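Local coordinates for protein actibind (PDB 3D3Z) that cleaves RNA as a secreted fungal ribonuclease of the T2 family, probably with little base specificity and a preference for adenylic acid, at residues W36-D42 and Y232-Y236; P44-I50 and Y90-P96. The contacts are given in a common frame with arbitrary orientation. Where two conformers were deposited one is given. Numbering follows the deposited sequence.

In the fold
From the N terminus, strand 29-35 runs into the loop 36-42, one half of interaction 1. The chain then turns through 44-47 and enters strand 49-56, so 44-50 follows almost at once as the first half of interaction 2. Helix 85-94 brings 90-96 back onto 44-50 and closes the shorter loop. Interaction 1 closes only near the C terminus, where 232-236 returns to 36-42; its long loop encloses interaction 2 entirely. The two contacts touch. K235 NZ hydrogen-bonds to S47 O, and Y232 OH and W48 NE1 are probably hydrogen-bonded. Together they tie the C-terminal tail, the loop joining two sheet strands and helix 85-94 beside the uridine-like ligand.

Interaction 1. Residues W36-D42 and Y232-Y236; sequences WDYDPSD and YPPKY. With EDO (1,2-ethanediol), chain G.
Residues 36-42 follow strand 29-35 of the T2 RNase sheet as an irregular loop, mostly extended but kinked at Y38 (-111°/-27°), with a cis peptide bond before P40. Residues 233-235 are polyproline II-like, with phi near -70° and psi near 140°; Y236 turns to positive phi (59°/39°). The backbones come closest at Y38 and K235, with CA atoms 4.7 Å apart. This packing lays the C-terminal tail against the loop that carries D37 of the ligand pocket. W36, chi1 t, is sandwiched. Y232 points its edge at one indole face, 4.9 Å between the centroids of the Y232 ring and the five-membered ring of W36, planes at 64°. K235 crosses the opposite face: its CE lies 3.7 Å from the six-membered ring centroid, and NZ makes an off-centre cation-pi contact. At the ring edge W36 NE1 donates to P233 O (2.8 Å). P233 CG sits over the Y38 ring, and S41 CB over the Y236 ring. S41 OG donates to Y38 O (2.7 Å) and accepts from Y236 N (2.9 Å). K235 NZ also hydrogen-bonds to P44 O and S47 O, farther along the same loop. K235 is extended, chi2 to chi4 all t; NZ donates to D42 O (2.7 Å) and to a water (3.0 Å) that also binds D37 N and D42 OD1.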
ATOM      1  N   TRP A  36      -6.420  -9.950  -0.064  1.00 17.98           N
ATOM      2  CA  TRP A  36      -7.585 -10.700   0.409  1.00 17.74           C
ATOM      3  C   TRP A  36      -7.102 -12.135   0.786  1.00 18.64           C
ATOM      4  O   TRP A  36      -6.916 -13.012  -0.089  1.00 17.86           O
ATOM      5  CB  TRP A  36      -8.698 -10.694  -0.684  1.00 18.04           C
ATOM      6  CG  TRP A  36      -9.922 -11.390  -0.234  1.00 17.88           C
ATOM      7  CD1 TRP A  36     -10.377 -12.654  -0.616  1.00 18.79           C
ATOM      8  CD2 TRP A  36     -10.866 -10.891   0.704  1.00 20.57           C
ATOM      9  NE1 TRP A  36     -11.533 -12.950   0.062  1.00 19.14           N
ATOM     10  CE2 TRP A  36     -11.877 -11.879   0.845  1.00 19.52           C
ATOM     11  CE3 TRP A  36     -10.981  -9.691   1.420  1.00 19.16           C
ATOM     12  CZ2 TRP A  36     -12.951 -11.712   1.699  1.00 19.43           C
ATOM     13  CZ3 TRP A  36     -12.070  -9.527   2.272  1.00 18.74           C
ATOM     14  CH2 TRP A  36     -13.041 -10.528   2.395  1.00 19.14           C
ATOM     15  N   ASP A  37      -6.821 -12.361   2.072  1.00 18.41           N
ATOM     16  CA  ASP A  37      -6.268 -13.605   2.554  1.00 18.78           C
ATOM     17  C   ASP A  37      -7.429 -14.459   3.059  1.00 19.02           C
ATOM     18  O   ASP A  37      -8.055 -14.131   4.063  1.00 17.71           O
ATOM     19  CB  ASP A  37      -5.247 -13.369   3.691  1.00 19.29           C
ATOM     20  CG  ASP A  37      -3.934 -12.716   3.227  1.00 21.08           C
ATOM     21  OD1 ASP A  37      -3.600 -12.733   2.019  1.00 25.81           O
ATOM     22  OD2 ASP A  37      -3.201 -12.172   4.116  1.00 19.34           O
ATOM     23  N   TYR A  38      -7.783 -15.523   2.312  1.00 18.92           N
ATOM     24  CA  TYR A  38      -8.939 -16.415   2.657  1.00 19.52           C
ATOM     25  C   TYR A  38      -8.498 -17.843   3.112  1.00 19.12           C
ATOM     26  O   TYR A  38      -9.166 -18.517   3.961  1.00 17.84           O
ATOM     27  CB  TYR A  38      -9.944 -16.452   1.471  1.00 20.16           C
ATOM     28  CG  TYR A  38      -9.289 -16.935   0.223  1.00 18.53           C
ATOM     29  CD1 TYR A  38      -8.720 -16.021  -0.683  1.00 16.81           C
ATOM     30  CD2 TYR A  38      -9.088 -18.304   0.004  1.00 22.32           C
ATOM     31  CE1 TYR A  38      -8.015 -16.456  -1.792  1.00 20.49           C
ATOM     32  CE2 TYR A  38      -8.398 -18.755  -1.126  1.00 20.74           C
ATOM     33  CZ  TYR A  38      -7.886 -17.825  -2.028  1.00 18.64           C
ATOM     34  OH  TYR A  38      -7.155 -18.279  -3.108  1.00 22.04           O
ATOM     35  N   ASP A  39      -7.338 -18.307   2.650  1.00 20.01           N
ATOM     36  CA  ASP A  39      -6.870 -19.601   3.091  1.00 20.24           C
ATOM     37  C   ASP A  39      -5.363 -19.655   3.276  1.00 20.78           C
ATOM     38  O   ASP A  39      -4.660 -19.953   2.333  1.00 19.53           O
ATOM     39  CB  ASP A  39      -7.327 -20.723   2.114  1.00 20.49           C
ATOM     40  CG  ASP A  39      -6.908 -22.140   2.584  1.00 20.75           C
ATOM     41  OD1 ASP A  39      -6.365 -22.278   3.699  1.00 22.26           O
ATOM     42  OD2 ASP A  39      -7.114 -23.148   1.836  1.00 24.09           O
ATOM     43  N   PRO A  40      -4.866 -19.380   4.499  1.00 20.78           N
ATOM     44  CA  PRO A  40      -5.614 -19.050   5.712  1.00 20.62           C
ATOM     45  C   PRO A  40      -6.142 -17.614   5.678  1.00 20.31           C
ATOM     46  O   PRO A  40      -5.554 -16.710   5.076  1.00 20.29           O
ATOM     47  CB  PRO A  40      -4.567 -19.222   6.817  1.00 21.69           C
ATOM     48  CG  PRO A  40      -3.267 -18.919   6.130  1.00 22.56           C
ATOM     49  CD  PRO A  40      -3.404 -19.342   4.729  1.00 20.68           C
ATOM     50  N   SER A  41      -7.262 -17.425   6.337  1.00 20.01           N
ATOM     51  CA  SER A  41      -7.852 -16.116   6.541  1.00 19.46           C
ATOM     52  C   SER A  41      -7.175 -15.268   7.673  1.00 19.36           C
ATOM     53  O   SER A  41      -6.682 -15.795   8.676  1.00 18.86           O
ATOM     54  CB  SER A  41      -9.321 -16.274   6.910  1.00 19.56           C
ATOM     55  OG  SER A  41     -10.093 -16.836   5.881  1.00 21.04           O
ATOM     56  N   ASP A  42      -7.168 -13.956   7.480  1.00 19.22           N
ATOM     57  CA  ASP A  42      -6.669 -12.981   8.489  1.00 17.70           C
ATOM     58  C   ASP A  42      -7.546 -11.714   8.361  1.00 17.52           C
ATOM     59  O   ASP A  42      -8.355 -11.596   7.381  1.00 15.79           O
ATOM     60  CB  ASP A  42      -5.185 -12.699   8.317  1.00 17.88           C
ATOM     61  CG  ASP A  42      -4.868 -12.096   6.955  1.00 13.77           C
ATOM     62  OD1 ASP A  42      -5.700 -11.328   6.410  1.00 19.93           O
ATOM     63  OD2 ASP A  42      -3.817 -12.441   6.388  1.00 20.79           O
ATOM     64  N   TYR A 232     -14.633 -14.882  -5.196  1.00 24.22           N
ATOM     65  CA  TYR A 232     -14.365 -13.998  -4.062  1.00 24.27           C
ATOM     66  C   TYR A 232     -14.593 -14.822  -2.794  1.00 23.11           C
ATOM     67  O   TYR A 232     -15.692 -14.836  -2.238  1.00 24.03           O
ATOM     68  CB  TYR A 232     -15.285 -12.797  -4.146  1.00 23.74           C
ATOM     69  CG  TYR A 232     -14.982 -11.576  -3.289  1.00 22.64           C
ATOM     70  CD1 TYR A 232     -13.845 -11.479  -2.470  1.00 25.07           C
ATOM     71  CD2 TYR A 232     -15.834 -10.471  -3.353  1.00 21.07           C
ATOM     72  CE1 TYR A 232     -13.607 -10.315  -1.726  1.00 22.63           C
ATOM     73  CE2 TYR A 232     -15.596  -9.320  -2.629  1.00 22.53           C
ATOM     74  CZ  TYR A 232     -14.480  -9.249  -1.812  1.00 22.67           C
ATOM     75  OH  TYR A 232     -14.284  -8.088  -1.085  1.00 21.21           O
ATOM     76  N   PRO A 233     -13.595 -15.622  -2.403  1.00 22.75           N
ATOM     77  CA  PRO A 233     -13.853 -16.583  -1.317  1.00 23.53           C
ATOM     78  C   PRO A 233     -14.127 -15.929   0.040  1.00 24.70           C
ATOM     79  O   PRO A 233     -13.460 -14.934   0.379  1.00 23.70           O
ATOM     80  CB  PRO A 233     -12.597 -17.456  -1.304  1.00 23.09           C
ATOM     81  CG  PRO A 233     -11.895 -17.185  -2.592  1.00 23.12           C
ATOM     82  CD  PRO A 233     -12.240 -15.797  -2.972  1.00 23.48           C
ATOM     83  N   PRO A 234     -15.156 -16.421   0.770  1.00 24.08           N
ATOM     84  CA  PRO A 234     -15.443 -15.915   2.094  1.00 23.97           C
ATOM     85  C   PRO A 234     -14.309 -16.258   3.069  1.00 23.91           C
ATOM     86  O   PRO A 234     -13.730 -17.330   2.985  1.00 23.12           O
ATOM     87  CB  PRO A 234     -16.764 -16.633   2.479  1.00 24.25           C
ATOM     88  CG  PRO A 234     -17.339 -17.114   1.203  1.00 24.23           C
ATOM     89  CD  PRO A 234     -16.140 -17.464   0.373  1.00 24.46           C
ATOM     90  N   LYS A 235     -13.948 -15.297   3.927  1.00 23.11           N
ATOM     91  CA  LYS A 235     -12.983 -15.572   4.993  1.00 22.00           C
ATOM     92  C   LYS A 235     -13.630 -16.435   6.072  1.00 21.94           C
ATOM     93  O   LYS A 235     -14.829 -16.318   6.290  1.00 23.17           O
ATOM     94  CB  LYS A 235     -12.423 -14.274   5.579  1.00 20.74           C
ATOM     95  CG  LYS A 235     -11.651 -13.432   4.604  1.00 19.67           C
ATOM     96  CD  LYS A 235     -10.993 -12.274   5.355  1.00 19.80           C
ATOM     97  CE  LYS A 235     -10.004 -11.532   4.542  1.00 18.12           C
ATOM     98  NZ  LYS A 235      -9.540 -10.316   5.258  1.00 14.99           N
ATOM     99  N   TYR A 236     -12.831 -17.269   6.732  1.00 22.54           N
ATOM    100  CA  TYR A 236     -13.261 -18.056   7.908  1.00 25.34           C
ATOM    101  C   TYR A 236     -14.447 -18.952   7.497  1.00 26.72           C
ATOM    102  O   TYR A 236     -15.363 -19.148   8.249  1.00 25.54           O
ATOM    103  CB  TYR A 236     -13.622 -17.125   9.104  1.00 22.77           C
ATOM    104  CG  TYR A 236     -12.500 -16.116   9.436  1.00 21.19           C
ATOM    105  CD1 TYR A 236     -11.263 -16.533   9.912  1.00 21.41           C
ATOM    106  CD2 TYR A 236     -12.696 -14.730   9.266  1.00 20.90           C
ATOM    107  CE1 TYR A 236     -10.237 -15.600  10.146  1.00 19.10           C
ATOM    108  CE2 TYR A 236     -11.689 -13.800   9.507  1.00 18.60           C
ATOM    109  CZ  TYR A 236     -10.455 -14.237   9.936  1.00 17.26           C
ATOM    110  OH  TYR A 236      -9.467 -13.351  10.231  1.00 18.29           O
TER
HETATM  111  C1  EDO G 254      -2.601 -16.312   1.355  1.00 44.20           C
HETATM  112  O1  EDO G 254      -3.659 -16.452   2.306  1.00 44.16           O
HETATM  113  C2  EDO G 254      -1.534 -17.395   1.524  1.00 43.50           C
HETATM  114  O2  EDO G 254      -2.089 -18.636   1.085  1.00 44.19           O
HETATM  115  O   HOH W   1      -6.801 -10.131   4.077  1.00 14.91           O

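Interaction 2. Residues P44-I50 and Y90-P96; sequences PSDSWTI and YMKEYWP. Unlike the reference sequence in segment 44-50: D46 (reference Gly). With D3Z (1-(5-deoxy-beta-L-xylofuranosyl)pyrimidine-2,4(1H,3H)-dione), chain E; EDO (1,2-ethanediol), chain F.
I50 is the apolar centre. Its CA-to-CB bond points toward 90-96, with chi1 m and chi2 t. I50 CG2 lies over the W95 indole face, 3.5 Å from the centroid of the five-membered ring, a CH-pi contact. I50 CD1 meets the edge of the Y90 ring at CE2 (4.2 Å). Farther out, P44 CG packs on Y94 CE1 (3.6 Å). P44 to S47 form a type I turn, and the strand starts at T49. CA atoms approach to 5.0 Å at T49-Y94 and 4.7 Å at I50-W95, where W95 leaves helical geometry. At this junction I50 N donates to Y94 O (2.8 Å, 175°), so strand backbone pairs directly with the helix end. A water at the polar edge accepts from T49 OG1 (2.9 Å) and donates to I50 O (2.7 Å) and P96 O (2.9 Å). P96 belongs to the ligand pocket; its O is 2.9 Å from D3Z O4. The contact thus joins the pocket wall to the strand that continues into H51, a predicted active-site residue. Helix 104-116 adds F107 and W108 edge-to-face with W95. Helix 134-147 packs F147 on I50 and Y90, while helix 152-158 covers W48.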
ATOM      1  N   PRO A  44     -10.365  -8.632   9.480  1.00 17.12           N
ATOM      2  CA  PRO A  44     -11.807  -8.773   9.620  1.00 18.36           C
ATOM      3  C   PRO A  44     -12.378  -9.560   8.419  1.00 19.10           C
ATOM      4  O   PRO A  44     -11.821  -9.545   7.324  1.00 18.66           O
ATOM      5  CB  PRO A  44     -12.324  -7.331   9.635  1.00 18.40           C
ATOM      6  CG  PRO A  44     -11.118  -6.430   9.742  1.00 17.84           C
ATOM      7  CD  PRO A  44      -9.931  -7.234   9.311  1.00 17.70           C
ATOM      8  N   SER A  45     -13.483 -10.243   8.661  0.70 19.89           N
ATOM      9  CA  SER A  45     -14.173 -11.020   7.615  0.70 20.53           C
ATOM     10  C   SER A  45     -14.617 -10.091   6.474  0.70 21.59           C
ATOM     11  O   SER A  45     -14.787 -10.544   5.332  0.70 22.41           O
ATOM     12  CB  SER A  45     -15.376 -11.755   8.212  0.70 20.70           C
ATOM     13  OG  SER A  45     -16.436 -10.862   8.487  0.70 20.83           O
ATOM     14  N   ASP A  46     -14.782  -8.797   6.781  1.00 21.18           N
ATOM     15  CA  ASP A  46     -15.286  -7.813   5.822  1.00 21.02           C
ATOM     16  C   ASP A  46     -14.312  -6.660   5.544  1.00 20.82           C
ATOM     17  O   ASP A  46     -14.711  -5.511   5.293  1.00 20.88           O
ATOM     18  CB  ASP A  46     -16.629  -7.253   6.307  1.00 22.06           C
ATOM     19  CG  ASP A  46     -16.542  -6.547   7.633  1.00 24.85           C
ATOM     20  OD1 ASP A  46     -15.525  -6.651   8.392  1.00 21.64           O
ATOM     21  OD2 ASP A  46     -17.535  -5.877   7.938  1.00 31.01           O
ATOM     22  N   SER A  47     -13.025  -6.976   5.535  1.00 20.11           N
ATOM     23  CA  SER A  47     -12.035  -6.014   5.123  1.00 18.89           C
ATOM     24  C   SER A  47     -10.881  -6.720   4.480  1.00 18.22           C
ATOM     25  O   SER A  47     -10.473  -7.783   4.899  1.00 20.25           O
ATOM     26  CB  SER A  47     -11.510  -5.173   6.317  1.00 17.97           C
ATOM     27  OG  SER A  47     -10.546  -4.208   5.877  1.00 19.29           O
ATOM     28  N   TRP A  48     -10.339  -6.068   3.483  1.00 17.78           N
ATOM     29  CA  TRP A  48      -9.044  -6.407   2.948  1.00 18.22           C
ATOM     30  C   TRP A  48      -8.021  -5.924   3.975  1.00 18.00           C
ATOM     31  O   TRP A  48      -8.368  -5.199   4.931  1.00 16.99           O
ATOM     32  CB  TRP A  48      -8.845  -5.728   1.601  1.00 19.26           C
ATOM     33  CG  TRP A  48      -9.694  -6.320   0.470  1.00 19.52           C
ATOM     34  CD1 TRP A  48     -11.055  -6.422   0.412  1.00 21.35           C
ATOM     35  CD2 TRP A  48      -9.193  -6.872  -0.752  1.00 20.17           C
ATOM     36  NE1 TRP A  48     -11.432  -7.039  -0.785  1.00 19.93           N
ATOM     37  CE2 TRP A  48     -10.307  -7.315  -1.516  1.00 21.68           C
ATOM     38  CE3 TRP A  48      -7.912  -7.065  -1.261  1.00 19.54           C
ATOM     39  CZ2 TRP A  48     -10.160  -7.938  -2.754  1.00 20.34           C
ATOM     40  CZ3 TRP A  48      -7.769  -7.692  -2.509  1.00 21.26           C
ATOM     41  CH2 TRP A  48      -8.878  -8.113  -3.232  1.00 20.92           C
ATOM     42  N   THR A  49      -6.777  -6.351   3.769  1.00 16.74           N
ATOM     43  CA  THR A  49      -5.621  -5.991   4.608  1.00 16.81           C
ATOM     44  C   THR A  49      -4.494  -5.369   3.769  1.00 15.29           C
ATOM     45  O   THR A  49      -4.497  -5.416   2.539  1.00 16.28           O
ATOM     46  CB  THR A  49      -5.112  -7.209   5.343  1.00 14.67           C
ATOM     47  OG1 THR A  49      -4.870  -8.278   4.434  1.00 15.35           O
ATOM     48  CG2 THR A  49      -6.156  -7.670   6.358  1.00 15.27           C
ATOM     49  N   ILE A  50      -3.516  -4.780   4.459  1.00 14.90           N
ATOM     50  CA  ILE A  50      -2.383  -4.113   3.876  1.00 13.30           C
ATOM     51  C   ILE A  50      -1.324  -5.118   3.465  1.00 13.27           C
ATOM     52  O   ILE A  50      -0.983  -6.045   4.192  1.00 14.88           O
ATOM     53  CB  ILE A  50      -1.667  -3.076   4.875  1.00 10.09           C
ATOM     54  CG1 ILE A  50      -2.670  -1.983   5.346  1.00 13.34           C
ATOM     55  CG2 ILE A  50      -0.394  -2.488   4.229  1.00 11.80           C
ATOM     56  CD1 ILE A  50      -2.267  -1.160   6.623  1.00 13.15           C
ATOM     57  N   TYR A  90      -3.063  -1.425  15.402  1.00 19.24           N
ATOM     58  CA  TYR A  90      -3.702  -1.385  14.116  1.00 18.92           C
ATOM     59  C   TYR A  90      -2.947  -2.270  13.067  1.00 17.49           C
ATOM     60  O   TYR A  90      -3.585  -2.983  12.277  1.00 17.87           O
ATOM     61  CB  TYR A  90      -3.867   0.057  13.624  1.00 18.90           C
ATOM     62  CG  TYR A  90      -4.623   0.192  12.312  1.00 17.34           C
ATOM     63  CD1 TYR A  90      -5.960   0.567  12.293  1.00 18.43           C
ATOM     64  CD2 TYR A  90      -3.974   0.017  11.080  1.00 19.76           C
ATOM     65  CE1 TYR A  90      -6.659   0.679  11.094  1.00 19.57           C
ATOM     66  CE2 TYR A  90      -4.673   0.100   9.863  1.00 17.17           C
ATOM     67  CZ  TYR A  90      -6.009   0.447   9.896  1.00 18.30           C
ATOM     68  OH  TYR A  90      -6.713   0.580   8.739  1.00 22.12           O
ATOM     69  N   MET A  91      -1.618  -2.222  13.031  1.00 17.42           N
ATOM     70  CA  MET A  91      -0.895  -3.075  12.127  1.00 17.52           C
ATOM     71  C   MET A  91      -1.073  -4.574  12.363  1.00 17.23           C
ATOM     72  O   MET A  91      -1.112  -5.395  11.391  1.00 16.49           O
ATOM     73  CB  MET A  91       0.580  -2.708  12.108  1.00 15.62           C
ATOM     74  CG  MET A  91       0.859  -1.325  11.512  1.00 16.77           C
ATOM     75  SD  MET A  91       2.548  -0.795  11.805  1.00 17.11           S
ATOM     76  CE  MET A  91       3.542  -2.246  11.331  1.00 18.54           C
ATOM     77  N   LYS A  92      -1.137  -4.967  13.634  1.00 17.11           N
ATOM     78  CA  LYS A  92      -1.460  -6.336  13.963  1.00 18.67           C
ATOM     79  C   LYS A  92      -2.807  -6.805  13.390  1.00 17.67           C
ATOM     80  O   LYS A  92      -2.936  -7.948  12.946  1.00 17.69           O
ATOM     81  CB  LYS A  92      -1.460  -6.505  15.474  1.00 18.52           C
ATOM     82  CG  LYS A  92      -0.071  -6.486  16.060  1.00 20.51           C
ATOM     83  CD  LYS A  92      -0.137  -6.513  17.588  1.00 21.93           C
ATOM     84  CE  LYS A  92       1.230  -6.400  18.290  1.00 25.97           C
ATOM     85  NZ  LYS A  92       1.190  -5.854  19.710  1.00 27.88           N
ATOM     86  N   GLU A  93      -3.782  -5.901  13.360  1.00 18.39           N
ATOM     87  CA  GLU A  93      -5.124  -6.180  12.869  1.00 17.96           C
ATOM     88  C   GLU A  93      -5.244  -6.122  11.321  1.00 17.85           C
ATOM     89  O   GLU A  93      -5.762  -7.055  10.705  1.00 16.50           O
ATOM     90  CB  GLU A  93      -6.126  -5.217  13.534  1.00 18.60           C
ATOM     91  CG  GLU A  93      -7.524  -5.310  12.974  1.00 18.28           C
ATOM     92  CD  GLU A  93      -8.181  -6.694  13.112  1.00 19.92           C
ATOM     93  OE1 GLU A  93      -7.676  -7.546  13.828  1.00 20.65           O
ATOM     94  OE2 GLU A  93      -9.172  -6.916  12.447  1.00 17.56           O
ATOM     95  N   TYR A  94      -4.676  -5.065  10.740  1.00 16.44           N
ATOM     96  CA  TYR A  94      -4.885  -4.699   9.346  1.00 17.07           C
ATOM     97  C   TYR A  94      -3.663  -4.865   8.450  1.00 16.85           C
ATOM     98  O   TYR A  94      -3.819  -4.800   7.262  1.00 16.97           O
ATOM     99  CB  TYR A  94      -5.496  -3.291   9.209  1.00 18.20           C
ATOM    100  CG  TYR A  94      -6.929  -3.132   9.701  1.00 19.45           C
ATOM    101  CD1 TYR A  94      -8.005  -3.484   8.906  1.00 21.15           C
ATOM    102  CD2 TYR A  94      -7.206  -2.537  10.926  1.00 16.50           C
ATOM    103  CE1 TYR A  94      -9.305  -3.315   9.360  1.00 20.15           C
ATOM    104  CE2 TYR A  94      -8.496  -2.410  11.393  1.00 16.28           C
ATOM    105  CZ  TYR A  94      -9.540  -2.788  10.600  1.00 17.99           C
ATOM    106  OH  TYR A  94     -10.839  -2.662  11.046  1.00 18.73           O
ATOM    107  N   TRP A  95      -2.494  -5.140   9.029  1.00 15.55           N
ATOM    108  CA  TRP A  95      -1.290  -5.460   8.276  1.00 16.32           C
ATOM    109  C   TRP A  95      -0.707  -6.819   8.755  1.00 16.68           C
ATOM    110  O   TRP A  95       0.512  -7.022   8.883  1.00 17.39           O
ATOM    111  CB  TRP A  95      -0.308  -4.332   8.424  1.00 14.71           C
ATOM    112  CG  TRP A  95       0.721  -4.264   7.383  1.00 13.68           C
ATOM    113  CD1 TRP A  95       1.176  -5.274   6.584  1.00 14.95           C
ATOM    114  CD2 TRP A  95       1.479  -3.103   7.030  1.00 15.20           C
ATOM    115  NE1 TRP A  95       2.147  -4.823   5.740  1.00 12.41           N
ATOM    116  CE2 TRP A  95       2.372  -3.497   6.002  1.00 12.00           C
ATOM    117  CE3 TRP A  95       1.503  -1.762   7.503  1.00 14.15           C
ATOM    118  CZ2 TRP A  95       3.255  -2.580   5.386  1.00 13.90           C
ATOM    119  CZ3 TRP A  95       2.378  -0.843   6.874  1.00 15.35           C
ATOM    120  CH2 TRP A  95       3.274  -1.285   5.884  1.00 15.95           C
ATOM    121  N   PRO A  96      -1.580  -7.823   8.913  1.00 16.76           N
ATOM    122  CA  PRO A  96      -1.074  -9.092   9.385  1.00 17.72           C
ATOM    123  C   PRO A  96      -0.269  -9.896   8.329  1.00 16.87           C
ATOM    124  O   PRO A  96      -0.473  -9.744   7.090  1.00 17.87           O
ATOM    125  CB  PRO A  96      -2.351  -9.831   9.756  1.00 16.52           C
ATOM    126  CG  PRO A  96      -3.353  -9.407   8.711  1.00 17.11           C
ATOM    127  CD  PRO A  96      -3.002  -7.917   8.569  1.00 16.48           C
TER
HETATM  128  N1  D3Z E 252       3.059 -12.566   2.562  0.50 41.40           N
HETATM  129  C2  D3Z E 252       3.245 -12.428   3.952  0.50 40.68           C
HETATM  130  N3  D3Z E 252       2.217 -12.080   4.719  0.50 40.48           N
HETATM  131  C4  D3Z E 252       1.007 -11.844   4.212  0.50 40.63           C
HETATM  132  C5  D3Z E 252       0.820 -11.974   2.862  0.50 41.14           C
HETATM  133  C6  D3Z E 252       1.868 -12.343   2.030  0.50 41.09           C
HETATM  134  O2  D3Z E 252       4.357 -12.631   4.484  0.50 40.41           O
HETATM  135  O4  D3Z E 252       0.030 -11.525   4.921  0.50 40.47           O
HETATM  136  C1' D3Z E 252       4.157 -12.929   1.702  0.50 41.89           C
HETATM  137  C2' D3Z E 252       5.410 -12.492   2.433  0.50 44.08           C
HETATM  138  O2' D3Z E 252       6.158 -13.647   2.854  0.50 45.72           O
HETATM  139  C3' D3Z E 252       6.141 -11.559   1.483  0.50 43.14           C
HETATM  140  C4' D3Z E 252       5.321 -11.496   0.207  0.50 44.13           C
HETATM  141  O3' D3Z E 252       6.237 -10.257   2.037  0.50 43.55           O
HETATM  142  O4' D3Z E 252       4.088 -12.196   0.467  0.50 44.33           O
HETATM  143  C5' D3Z E 252       5.099 -10.040  -0.186  0.50 43.85           C
HETATM  144  C1  EDO F 253      -5.732 -11.791  12.968  1.00 29.89           C
HETATM  145  O1  EDO F 253      -5.816 -12.496  11.713  1.00 30.05           O
HETATM  146  C2  EDO F 253      -5.136 -10.408  12.708  1.00 26.44           C
HETATM  147  O2  EDO F 253      -5.767  -9.740  11.601  1.00 26.80           O
HETATM  148  O   HOH W   2      -2.127  -8.267   5.271  1.00 16.24           O